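Local coordinates for SusD homolog (Bacteroides thetaiotaomicron, PDB 3EHN), which probably binds glycans at the cell surface as an outer-membrane lipoprotein of the SusD family, delivering them for uptake, at residues Val238-Ser243 with Ser345-Leu350. Sequence-based numbering, arbitrary orientation.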
ATOM      1  N   VAL A 238      -8.874   8.066 -16.392  1.00 20.25           N
ATOM      2  CA  VAL A 238      -8.019   7.655 -15.285  1.00 20.39           C
ATOM      3  C   VAL A 238      -6.551   7.777 -15.674  1.00 20.79           C
ATOM      4  O   VAL A 238      -6.234   8.211 -16.778  1.00 21.63           O
ATOM      5  CB  VAL A 238      -8.298   6.199 -14.860  1.00 20.21           C
ATOM      6  CG1 VAL A 238      -9.675   6.094 -14.242  1.00 20.05           C
ATOM      7  CG2 VAL A 238      -8.172   5.279 -16.048  1.00 19.75           C
ATOM      8  N   ILE A 239      -5.660   7.401 -14.762  1.00 20.34           N
ATOM      9  CA  ILE A 239      -4.228   7.475 -15.022  1.00 20.66           C
ATOM     10  C   ILE A 239      -3.815   6.345 -15.950  1.00 21.16           C
ATOM     11  O   ILE A 239      -3.887   5.176 -15.584  1.00 21.47           O
ATOM     12  CB  ILE A 239      -3.421   7.375 -13.707  1.00 20.83           C
ATOM     13  CG1 ILE A 239      -3.736   8.580 -12.812  1.00 22.09           C
ATOM     14  CG2 ILE A 239      -1.941   7.323 -14.008  1.00 20.78           C
ATOM     15  CD1 ILE A 239      -3.075   8.549 -11.438  1.00 18.70           C
ATOM     16  N   GLU A 240      -3.376   6.685 -17.153  1.00 22.39           N
ATOM     17  CA  GLU A 240      -2.974   5.652 -18.093  1.00 24.89           C
ATOM     18  C   GLU A 240      -1.571   5.794 -18.669  1.00 24.33           C
ATOM     19  O   GLU A 240      -1.119   4.946 -19.425  1.00 24.18           O
ATOM     20  CB  GLU A 240      -4.008   5.567 -19.211  1.00 28.21           C
ATOM     21  CG  GLU A 240      -5.364   5.125 -18.689  1.00 35.86           C
ATOM     22  CD  GLU A 240      -6.452   5.104 -19.751  1.00 39.37           C
ATOM     23  OE1 GLU A 240      -6.773   6.184 -20.302  1.00 39.78           O
ATOM     24  OE2 GLU A 240      -6.988   4.003 -20.022  1.00 41.07           O
ATOM     25  N   ASP A 241      -0.876   6.857 -18.295  1.00 25.89           N
ATOM     26  CA  ASP A 241       0.477   7.091 -18.780  1.00 27.77           C
ATOM     27  C   ASP A 241       1.364   7.341 -17.585  1.00 26.29           C
ATOM     28  O   ASP A 241       0.911   7.863 -16.569  1.00 26.18           O
ATOM     29  CB  ASP A 241       0.515   8.326 -19.667  1.00 32.73           C
ATOM     30  CG  ASP A 241      -0.803   8.581 -20.341  1.00 38.92           C
ATOM     31  OD1 ASP A 241      -1.066   7.967 -21.405  1.00 39.36           O
ATOM     32  OD2 ASP A 241      -1.582   9.388 -19.780  1.00 43.98           O
ATOM     33  N   ILE A 242       2.634   6.988 -17.711  1.00 24.01           N
ATOM     34  CA  ILE A 242       3.554   7.199 -16.619  1.00 22.64           C
ATOM     35  C   ILE A 242       3.624   8.675 -16.271  1.00 23.45           C
ATOM     36  O   ILE A 242       3.916   9.033 -15.134  1.00 25.45           O
ATOM     37  CB  ILE A 242       4.951   6.694 -16.974  1.00 19.80           C
ATOM     38  CG1 ILE A 242       4.877   5.197 -17.265  1.00 19.13           C
ATOM     39  CG2 ILE A 242       5.911   6.990 -15.838  1.00 17.22           C
ATOM     40  CD1 ILE A 242       6.208   4.511 -17.326  1.00 20.53           C
ATOM     41  N   SER A 243       3.336   9.532 -17.245  1.00 23.34           N
ATOM     42  CA  SER A 243       3.399  10.968 -17.010  1.00 22.90           C
ATOM     43  C   SER A 243       2.231  11.463 -16.180  1.00 21.75           C
ATOM     44  O   SER A 243       2.200  12.623 -15.779  1.00 22.70           O
ATOM     45  CB  SER A 243       3.458  11.727 -18.335  1.00 22.93           C
ATOM     46  OG  SER A 243       2.278  11.523 -19.085  1.00 28.74           O
ATOM     47  N   SER A 345       0.610   1.444 -14.048  1.00 16.72           N
ATOM     48  CA  SER A 345       0.578  -0.011 -14.017  1.00 16.36           C
ATOM     49  C   SER A 345      -0.579  -0.533 -13.183  1.00 15.65           C
ATOM     50  O   SER A 345      -1.231  -1.508 -13.557  1.00 16.12           O
ATOM     51  CB  SER A 345       1.911  -0.581 -13.512  1.00 17.50           C
ATOM     52  OG  SER A 345       2.298  -0.008 -12.276  1.00 21.05           O
ATOM     53  N   GLU A 346      -0.857   0.106 -12.056  1.00 14.65           N
ATOM     54  CA  GLU A 346      -1.968  -0.361 -11.244  1.00 15.07           C
ATOM     55  C   GLU A 346      -3.297  -0.277 -12.015  1.00 14.71           C
ATOM     56  O   GLU A 346      -4.110  -1.200 -11.965  1.00 17.04           O
ATOM     57  CB  GLU A 346      -2.054   0.442  -9.949  1.00 17.38           C
ATOM     58  CG  GLU A 346      -3.228   0.045  -9.066  1.00 22.15           C
ATOM     59  CD  GLU A 346      -3.253   0.803  -7.757  1.00 25.78           C
ATOM     60  OE1 GLU A 346      -2.496   1.794  -7.639  1.00 28.16           O
ATOM     61  OE2 GLU A 346      -4.031   0.413  -6.857  1.00 25.05           O
ATOM     62  N   THR A 347      -3.513   0.821 -12.733  1.00 12.88           N
ATOM     63  CA  THR A 347      -4.737   1.000 -13.503  1.00 10.63           C
ATOM     64  C   THR A 347      -5.022  -0.211 -14.365  1.00 11.86           C
ATOM     65  O   THR A 347      -6.122  -0.750 -14.339  1.00 13.72           O
ATOM     66  CB  THR A 347      -4.652   2.224 -14.415  1.00 10.02           C
ATOM     67  OG1 THR A 347      -4.417   3.388 -13.614  1.00 12.82           O
ATOM     68  CG2 THR A 347      -5.952   2.399 -15.202  1.00  5.30           C
ATOM     69  N   TYR A 348      -4.024  -0.641 -15.128  1.00 11.87           N
ATOM     70  CA  TYR A 348      -4.177  -1.798 -16.001  1.00 12.36           C
ATOM     71  C   TYR A 348      -4.503  -3.097 -15.275  1.00 12.69           C
ATOM     72  O   TYR A 348      -5.298  -3.905 -15.764  1.00 12.62           O
ATOM     73  CB  TYR A 348      -2.926  -1.980 -16.851  1.00 13.59           C
ATOM     74  CG  TYR A 348      -2.805  -0.911 -17.906  1.00 18.99           C
ATOM     75  CD1 TYR A 348      -1.999   0.206 -17.711  1.00 20.42           C
ATOM     76  CD2 TYR A 348      -3.544  -0.988 -19.083  1.00 18.41           C
ATOM     77  CE1 TYR A 348      -1.935   1.215 -18.662  1.00 20.79           C
ATOM     78  CE2 TYR A 348      -3.485   0.014 -20.031  1.00 19.50           C
ATOM     79  CZ  TYR A 348      -2.681   1.107 -19.818  1.00 21.16           C
ATOM     80  OH  TYR A 348      -2.603   2.088 -20.776  1.00 23.52           O
ATOM     81  N   PHE A 349      -3.887  -3.306 -14.115  1.00 10.81           N
ATOM     82  CA  PHE A 349      -4.159  -4.507 -13.354  1.00  8.12           C
ATOM     83  C   PHE A 349      -5.558  -4.436 -12.789  1.00  6.20           C
ATOM     84  O   PHE A 349      -6.234  -5.454 -12.675  1.00  4.85           O
ATOM     85  CB  PHE A 349      -3.119  -4.691 -12.254  1.00  9.36           C
ATOM     86  CG  PHE A 349      -1.770  -5.108 -12.775  1.00 11.94           C
ATOM     87  CD1 PHE A 349      -1.640  -6.226 -13.596  1.00 11.85           C
ATOM     88  CD2 PHE A 349      -0.631  -4.376 -12.466  1.00 12.40           C
ATOM     89  CE1 PHE A 349      -0.395  -6.604 -14.103  1.00 10.43           C
ATOM     90  CE2 PHE A 349       0.615  -4.748 -12.971  1.00 12.14           C
ATOM     91  CZ  PHE A 349       0.731  -5.863 -13.791  1.00  9.97           C
ATOM     92  N   LEU A 350      -6.009  -3.233 -12.455  1.00  6.49           N
ATOM     93  CA  LEU A 350      -7.365  -3.074 -11.934  1.00  8.70           C
ATOM     94  C   LEU A 350      -8.373  -3.408 -13.020  1.00  9.13           C
ATOM     95  O   LEU A 350      -9.336  -4.126 -12.775  1.00  9.27           O
ATOM     96  CB  LEU A 350      -7.596  -1.649 -11.428  1.00  9.61           C
ATOM     97  CG  LEU A 350      -6.796  -1.322 -10.160  1.00 11.80           C
ATOM     98  CD1 LEU A 350      -6.943   0.161  -9.834  1.00 13.29           C
ATOM     99  CD2 LEU A 350      -7.281  -2.182  -8.994  1.00  8.06           C
TER
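The loop that follows helix 220-231 comes closest to the first turns of helix 344-356 at Ile239 and Thr347, whose CA atoms are 6.7 Å apart. Thr347 points at the loop and divides its two branches, while Ile239 takes part chiefly through its backbone O. The hydroxyl OG1 of Thr347 donates to Ile239 O at 2.7 Å, meeting the oxygen in the carbonyl plane with a C=O...OG1 angle of 149°. With OG1 anti to its own carbonyl carbon (chi1 -59°), the methyl CG2 is left to meet Val238, whose CG2 lies 3.7 Å from it, the two side chains crossing at a slant. One residue on in the helix, Tyr348 reaches the next loop carbonyl: its OH makes a weak hydrogen bond of 3.5 Å to Glu240 O, which lies at the ring edge, near its plane. Glu240 runs extended beyond CG, and its carboxylate forms a salt bridge with Lys351, a further tie to the same helix. Ile239 N is hydrogen-bonded to Ser206 OG of helix 197-215, and Phe342 of strand 339-342 touches both Ile239 and Thr347. The arrangement is loop-to-helix packing within the mainly helical SusD fold: successive loop carbonyls take hydroxyls from adjacent helix residues, one firmly and one weakly, and the loop leads on to strand 246-248, which pairs antiparallel with strand 339-342.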